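Local coordinates for protein sialidase B (Streptococcus pneumoniae serotype 4, PDB 4XJW) that hydrolyses the glycosidic linkages of terminal sialic acid residues in oligosaccharides, glycoproteins and glycolipids, and acts as an intramolecular trans-sialidase, at residues Arg581-Leu586 with Pro609-Tyr615; Arg207-Leu211 with Leu629-Ser635. The protein carries 1 engineered substitution. All blocks are in the same frame, centred on the assembly; numbering follows the deposited sequence.

Contact 1 (Arg581-Leu586 with Pro609-Tyr615); sequences RKGGQL and PSYGYAY
Arg581 lies along the end of the 609-615 loop, its extended chain passing Ala614, where CD meets the Ala614 CB at 3.8 Å. The guanidinium then reaches Tyr615: the ring atom CE1 stands over one of its faces, 3.9 Å from Arg581 NH1, with the two planes turned 67° apart, so the contact is a crossing and not a stack. A water at the guanidinium edge accepts from Arg581 NH2 and donates to Tyr615 OH. NE and NH2 of Arg581 are also bonded to Thr553 OG1 and Gly552 O, which fixes the rotation of the group. The Arg581 carbonyl receives the Tyr613 N-H in a nearly straight bond (N to O 3.0 Å, 171°), the donor lying above the carbonyl plane. At Lys582 the backbone is bridged to Gly612, and the aliphatic CB rests on the Tyr611 O, 3.3 Å away, before the chain leads off from the loop. Gly583 N closes the bridge from its other end with a bond to that same Tyr611 O, 3.1 Å long. A second water donates to Tyr611 O (water O to Tyr611 O 2.8 Å) and accepts from Gly584 N. Gly584 brings its CA over the face of the Tyr613 ring, 3.6 Å from the centroid, as a CH-pi contact. Tyr613 turns its ring beneath this glycine by placing CG anti to the backbone N (chi1 -168°), and its OH is held by Ser573 OG. A single beta bridge, just ahead of strand 584-592, thus ties the chain to the loop carrying the probable nucleophile Tyr615, whose OH bonds Glu503. Arg581, likely a substrate-binding residue, stands beside it, as in the arginine triad and catalytic tyrosine of the sialidase active site.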
loop_
_atom_site.group_PDB
_atom_site.type_symbol
_atom_site.label_atom_id
_atom_site.label_comp_id
_atom_site.label_asym_id
_atom_site.label_seq_id
_atom_site.Cartn_x
_atom_site.Cartn_y
_atom_site.Cartn_z
ATOM N N ARG A 581 -0.400 -6.559 12.121
ATOM C CA ARG A 581 -0.180 -5.199 11.635
ATOM C C ARG A 581 -1.453 -4.387 11.857
ATOM O O ARG A 581 -2.328 -4.290 10.987
ATOM C CB ARG A 581 0.270 -5.216 10.172
ATOM C CG ARG A 581 1.699 -5.694 10.013
ATOM C CD ARG A 581 2.213 -5.671 8.593
ATOM N NE ARG A 581 3.632 -6.055 8.533
ATOM C CZ ARG A 581 4.268 -6.411 7.418
ATOM N NH1 ARG A 581 3.601 -6.456 6.268
ATOM N NH2 ARG A 581 5.561 -6.724 7.445
ATOM N N LYS A 582 -1.569 -3.860 13.070
ATOM C CA LYS A 582 -2.771 -3.197 13.558
ATOM C C LYS A 582 -2.368 -2.286 14.703
ATOM O O LYS A 582 -1.200 -2.287 15.124
ATOM C CB LYS A 582 -3.825 -4.223 14.005
ATOM C CG LYS A 582 -3.329 -5.253 15.014
ATOM C CD LYS A 582 -4.420 -6.285 15.313
ATOM C CE LYS A 582 -3.899 -7.372 16.247
ATOM N NZ LYS A 582 -4.886 -8.488 16.381
ATOM N N GLY A 583 -3.306 -1.469 15.175
ATOM C CA GLY A 583 -3.023 -0.596 16.301
ATOM C C GLY A 583 -1.990 0.461 15.959
ATOM O O GLY A 583 -1.002 0.660 16.675
ATOM N N GLY A 584 -2.223 1.151 14.848
ATOM C CA GLY A 584 -1.272 2.145 14.372
ATOM C C GLY A 584 -1.125 3.314 15.315
ATOM O O GLY A 584 -2.106 3.765 15.908
ATOM N N GLN A 585 0.111 3.769 15.486
ATOM C CA GLN A 585 0.379 4.903 16.367
ATOM C C GLN A 585 1.375 5.874 15.768
ATOM O O GLN A 585 2.236 5.492 14.979
ATOM C CB GLN A 585 0.934 4.428 17.715
ATOM C CG GLN A 585 -0.044 3.622 18.546
ATOM C CD GLN A 585 0.481 3.323 19.940
ATOM O OE1 GLN A 585 1.653 3.565 20.247
ATOM N NE2 GLN A 585 -0.384 2.772 20.788
ATOM N N LEU A 586 1.253 7.132 16.165
ATOM C CA LEU A 586 2.372 8.049 16.071
ATOM C C LEU A 586 2.940 8.146 17.472
ATOM O O LEU A 586 2.189 8.321 18.439
ATOM C CB LEU A 586 1.942 9.434 15.616
ATOM C CG LEU A 586 1.269 9.554 14.262
ATOM C CD1 LEU A 586 1.177 11.027 13.907
ATOM C CD2 LEU A 586 2.033 8.806 13.192
ATOM N N PRO A 609 -7.158 -0.238 18.275
ATOM C CA PRO A 609 -6.071 -1.216 18.366
ATOM C C PRO A 609 -6.279 -2.424 17.445
ATOM O O PRO A 609 -5.303 -3.036 16.997
ATOM C CB PRO A 609 -6.123 -1.649 19.837
ATOM C CG PRO A 609 -6.618 -0.440 20.553
ATOM C CD PRO A 609 -7.602 0.231 19.600
ATOM N N SER A 610 -7.535 -2.765 17.158
ATOM C CA SER A 610 -7.827 -3.935 16.333
ATOM C C SER A 610 -7.926 -3.635 14.832
ATOM O O SER A 610 -8.055 -4.554 14.024
ATOM C CB SER A 610 -9.125 -4.588 16.799
ATOM O OG SER A 610 -10.199 -3.682 16.660
ATOM N N TYR A 611 -7.883 -2.359 14.461
ATOM C CA TYR A 611 -7.978 -1.996 13.048
ATOM C C TYR A 611 -6.590 -1.941 12.402
ATOM O O TYR A 611 -5.592 -1.611 13.062
ATOM C CB TYR A 611 -8.734 -0.682 12.877
ATOM C CG TYR A 611 -10.243 -0.803 12.979
ATOM C CD1 TYR A 611 -10.848 -1.950 13.480
ATOM C CD2 TYR A 611 -11.068 0.230 12.543
ATOM C CE1 TYR A 611 -12.231 -2.058 13.558
ATOM C CE2 TYR A 611 -12.454 0.135 12.619
ATOM C CZ TYR A 611 -13.030 -1.024 13.134
ATOM O OH TYR A 611 -14.399 -1.153 13.217
ATOM N N GLY A 612 -6.528 -2.300 11.121
ATOM C CA GLY A 612 -5.268 -2.505 10.422
ATOM C C GLY A 612 -4.393 -1.276 10.253
ATOM O O GLY A 612 -4.868 -0.160 10.014
ATOM N N TYR A 613 -3.091 -1.487 10.378
ATOM C CA TYR A 613 -2.122 -0.429 10.121
ATOM C C TYR A 613 -0.800 -1.086 9.792
ATOM O O TYR A 613 -0.237 -1.797 10.625
ATOM C CB TYR A 613 -1.967 0.451 11.364
ATOM C CG TYR A 613 -1.210 1.748 11.136
ATOM C CD1 TYR A 613 0.184 1.817 11.217
ATOM C CD2 TYR A 613 -1.901 2.920 10.877
ATOM C CE1 TYR A 613 0.868 3.048 11.027
ATOM C CE2 TYR A 613 -1.247 4.132 10.689
ATOM C CZ TYR A 613 0.131 4.188 10.755
ATOM O OH TYR A 613 0.724 5.421 10.560
ATOM N N ALA A 614 -0.307 -0.889 8.575
ATOM C CA ALA A 614 0.893 -1.585 8.141
ATOM C C ALA A 614 2.003 -0.612 7.764
ATOM O O ALA A 614 2.450 0.144 8.616
ATOM C CB ALA A 614 0.578 -2.606 7.027
ATOM N N TYR A 615 2.466 -0.633 6.519
ATOM C CA TYR A 615 3.502 0.305 6.120
ATOM C C TYR A 615 2.944 1.724 6.121
ATOM O O TYR A 615 1.738 1.945 5.916
ATOM C CB TYR A 615 4.088 -0.017 4.743
ATOM C CG TYR A 615 5.055 -1.173 4.693
ATOM C CD1 TYR A 615 4.865 -2.313 5.466
ATOM C CD2 TYR A 615 6.139 -1.151 3.830
ATOM C CE1 TYR A 615 5.750 -3.382 5.386
ATOM C CE2 TYR A 615 7.019 -2.211 3.749
ATOM C CZ TYR A 615 6.807 -3.327 4.516
ATOM O OH TYR A 615 7.678 -4.398 4.431
HETATM O O HOH W 1 7.150 -7.503 4.794
HETATM O O HOH W 2 -5.231 1.039 13.950
#

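Contact 2 (Arg207-Leu211 with Leu629-Ser635); sequences RIPTL and LFEKYDS
Arg207 and Pro209 face Glu631 and Leu629 with CA atoms 6.9 and 6.3 Å apart, and the backbones are joined through side chains, not paired directly. The Arg207 chain bends at chi2 and chi3 (chi3 65°), presenting NE and NH2 side-on to the Glu631 carboxylate in a two-pronged salt bridge. NE meets Glu631 OE2 at 2.6 Å from above the carboxylate plane, while NH2 takes the syn lone pair of OE1 at 2.8 Å, the two flat groups being 47° apart. Ile208 N reaches the same Glu631 OE2 at 2.9 Å from the opposite face, so this oxygen accepts two N-H groups within a buried setting, which probably keeps the acid charged. The guanidinium is sandwiched between Ile208 CD1 on one face and Ser635 CB on the other, while Tyr633 OH sits 3.3 Å from Arg207 CD. Farther along, Pro209 CB packs on Leu629 CD2 at 3.5 Å, and Leu211 crosses Leu629 at about a right angle, its CD1 near Leu629 CB. The contact joins the first and last sheets of the catalytic propeller: strand 205-213 is the outermost strand beside 219-226, whereas strand 626-631 runs between 616-620 and 647-652. Thr210 points away from this contact and touches Ser290 and Ile292 of strand 286-294, Ile208 also touches Asp289 of that strand, and Leu629 meets Val647 and Tyr649.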
loop_
_atom_site.group_PDB
_atom_site.type_symbol
_atom_site.label_atom_id
_atom_site.label_comp_id
_atom_site.label_asym_id
_atom_site.label_seq_id
_atom_site.Cartn_x
_atom_site.Cartn_y
_atom_site.Cartn_z
ATOM N N ARG A 207 0.565 -0.220 -2.638
ATOM C CA ARG A 207 1.282 -0.583 -1.418
ATOM C C ARG A 207 2.521 0.289 -1.331
ATOM O O ARG A 207 2.955 0.888 -2.324
ATOM C CB ARG A 207 1.718 -2.065 -1.389
ATOM C CG ARG A 207 0.635 -3.084 -0.921
ATOM C CD ARG A 207 1.245 -4.200 -0.044
ATOM N NE ARG A 207 1.783 -3.745 1.234
ATOM C CZ ARG A 207 2.554 -4.486 2.038
ATOM N NH1 ARG A 207 2.876 -5.727 1.682
ATOM N NH2 ARG A 207 3.011 -3.984 3.205
ATOM N N ILE A 208 3.092 0.346 -0.134
ATOM C CA ILE A 208 4.401 0.957 0.104
ATOM C C ILE A 208 4.420 2.478 -0.153
ATOM O O ILE A 208 5.139 2.958 -1.026
ATOM C CB ILE A 208 5.538 0.290 -0.729
ATOM C CG1 ILE A 208 5.342 -1.221 -0.895
ATOM C CG2 ILE A 208 6.875 0.529 -0.060
ATOM C CD1 ILE A 208 5.274 -2.002 0.416
ATOM N N PRO A 209 3.641 3.241 0.622
ATOM C CA PRO A 209 3.545 4.693 0.422
ATOM C C PRO A 209 4.773 5.428 0.932
ATOM O O PRO A 209 5.427 4.986 1.889
ATOM C CB PRO A 209 2.361 5.077 1.303
ATOM C CG PRO A 209 2.353 4.030 2.396
ATOM C CD PRO A 209 2.760 2.766 1.706
ATOM N N THR A 210 5.060 6.572 0.314
ATOM C CA THR A 210 6.097 7.491 0.783
ATOM C C THR A 210 5.535 8.915 0.766
ATOM O O THR A 210 4.550 9.198 0.069
ATOM C CB THR A 210 7.396 7.433 -0.053
ATOM O OG1 THR A 210 7.242 8.218 -1.241
ATOM C CG2 THR A 210 7.766 5.978 -0.424
ATOM N N LEU A 211 6.148 9.787 1.566
ATOM C CA LEU A 211 5.852 11.228 1.567
ATOM C C LEU A 211 7.146 11.977 1.800
ATOM O O LEU A 211 8.006 11.513 2.524
ATOM C CB LEU A 211 4.878 11.573 2.702
ATOM C CG LEU A 211 3.414 11.154 2.613
ATOM C CD1 LEU A 211 2.697 11.418 3.940
ATOM C CD2 LEU A 211 2.719 11.865 1.463
ATOM N N LEU A 629 0.430 8.972 5.262
ATOM C CA LEU A 629 -0.110 8.140 4.197
ATOM C C LEU A 629 0.234 6.705 4.576
ATOM O O LEU A 629 1.403 6.357 4.716
ATOM C CB LEU A 629 0.517 8.506 2.854
ATOM C CG LEU A 629 0.015 7.736 1.640
ATOM C CD1 LEU A 629 -1.458 8.030 1.408
ATOM C CD2 LEU A 629 0.843 8.105 0.411
ATOM N N PHE A 630 -0.785 5.880 4.767
ATOM C CA PHE A 630 -0.526 4.565 5.349
ATOM C C PHE A 630 -1.442 3.478 4.817
ATOM O O PHE A 630 -2.557 3.750 4.335
ATOM C CB PHE A 630 -0.654 4.639 6.873
ATOM C CG PHE A 630 -2.059 4.907 7.355
ATOM C CD1 PHE A 630 -2.565 6.204 7.389
ATOM C CD2 PHE A 630 -2.874 3.858 7.775
ATOM C CE1 PHE A 630 -3.870 6.459 7.831
ATOM C CE2 PHE A 630 -4.166 4.108 8.229
ATOM C CZ PHE A 630 -4.665 5.396 8.255
ATOM N N GLU A 631 -0.969 2.237 4.938
ATOM C CA GLU A 631 -1.750 1.072 4.589
ATOM C C GLU A 631 -2.714 0.775 5.729
ATOM O O GLU A 631 -2.305 0.270 6.772
ATOM C CB GLU A 631 -0.799 -0.110 4.348
ATOM C CG GLU A 631 0.084 0.059 3.096
ATOM C CD GLU A 631 1.135 -1.030 2.952
ATOM O OE1 GLU A 631 1.407 -1.768 3.933
ATOM O OE2 GLU A 631 1.665 -1.180 1.827
ATOM N N LYS A 632 -3.991 1.086 5.545
ATOM C CA LYS A 632 -4.993 0.834 6.580
ATOM C C LYS A 632 -5.545 -0.592 6.482
ATOM O O LYS A 632 -6.743 -0.820 6.281
ATOM C CB LYS A 632 -6.133 1.862 6.542
ATOM C CG LYS A 632 -6.952 1.871 7.835
ATOM C CD LYS A 632 -8.125 2.825 7.791
ATOM C CE LYS A 632 -8.891 2.781 9.104
ATOM N NZ LYS A 632 -8.144 3.477 10.179
ATOM N N TYR A 633 -4.655 -1.560 6.632
ATOM C CA TYR A 633 -5.051 -2.964 6.662
ATOM C C TYR A 633 -3.879 -3.768 7.142
ATOM O O TYR A 633 -2.761 -3.255 7.278
ATOM C CB TYR A 633 -5.538 -3.456 5.286
ATOM C CG TYR A 633 -4.462 -3.836 4.282
ATOM C CD1 TYR A 633 -3.622 -2.877 3.716
ATOM C CD2 TYR A 633 -4.292 -5.155 3.902
ATOM C CE1 TYR A 633 -2.643 -3.239 2.784
ATOM C CE2 TYR A 633 -3.339 -5.531 2.976
ATOM C CZ TYR A 633 -2.516 -4.573 2.409
ATOM O OH TYR A 633 -1.565 -4.969 1.487
ATOM N N ASP A 634 -4.130 -5.032 7.433
ATOM C CA ASP A 634 -3.045 -5.882 7.862
ATOM C C ASP A 634 -2.403 -6.521 6.633
ATOM O O ASP A 634 -2.921 -7.489 6.068
ATOM C CB ASP A 634 -3.552 -6.927 8.842
ATOM C CG ASP A 634 -2.426 -7.711 9.469
ATOM O OD1 ASP A 634 -1.437 -7.987 8.760
ATOM O OD2 ASP A 634 -2.537 -8.051 10.666
ATOM N N SER A 635 -1.279 -5.953 6.212
ATOM C CA SER A 635 -0.632 -6.357 4.966
ATOM C C SER A 635 0.186 -7.646 5.117
ATOM O O SER A 635 0.809 -8.105 4.155
ATOM C CB SER A 635 0.233 -5.214 4.416
ATOM O OG SER A 635 1.389 -5.029 5.219
#

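Overall arrangement
Contacts 1 and 2 have centres 10 Å apart and meet where Arg581 and 613-615 touch Phe630, Glu631 and Ser635. Ser635 OG lies 2.8 Å from Arg581 NH1, a probable hydrogen bond, so the serine that packs on Arg207 also holds Arg581, two arginines that probably bind substrate. Glu631 links the same regions: its N lies 2.9 Å from Tyr615 O, and its OE1, besides serving Arg207, accepts from Tyr615 N. The rings of Tyr613 and Phe630 also stack between the two contacts. Bound dimethyl sulfoxide, probably from the crystallisation liquor, lies about 3 Å from the side chains of Tyr615 and Ile208, consistent with a pocket at the active site; the bound inhibitor OPX (Optactin) is about 7 Å from the Leu211 side chain.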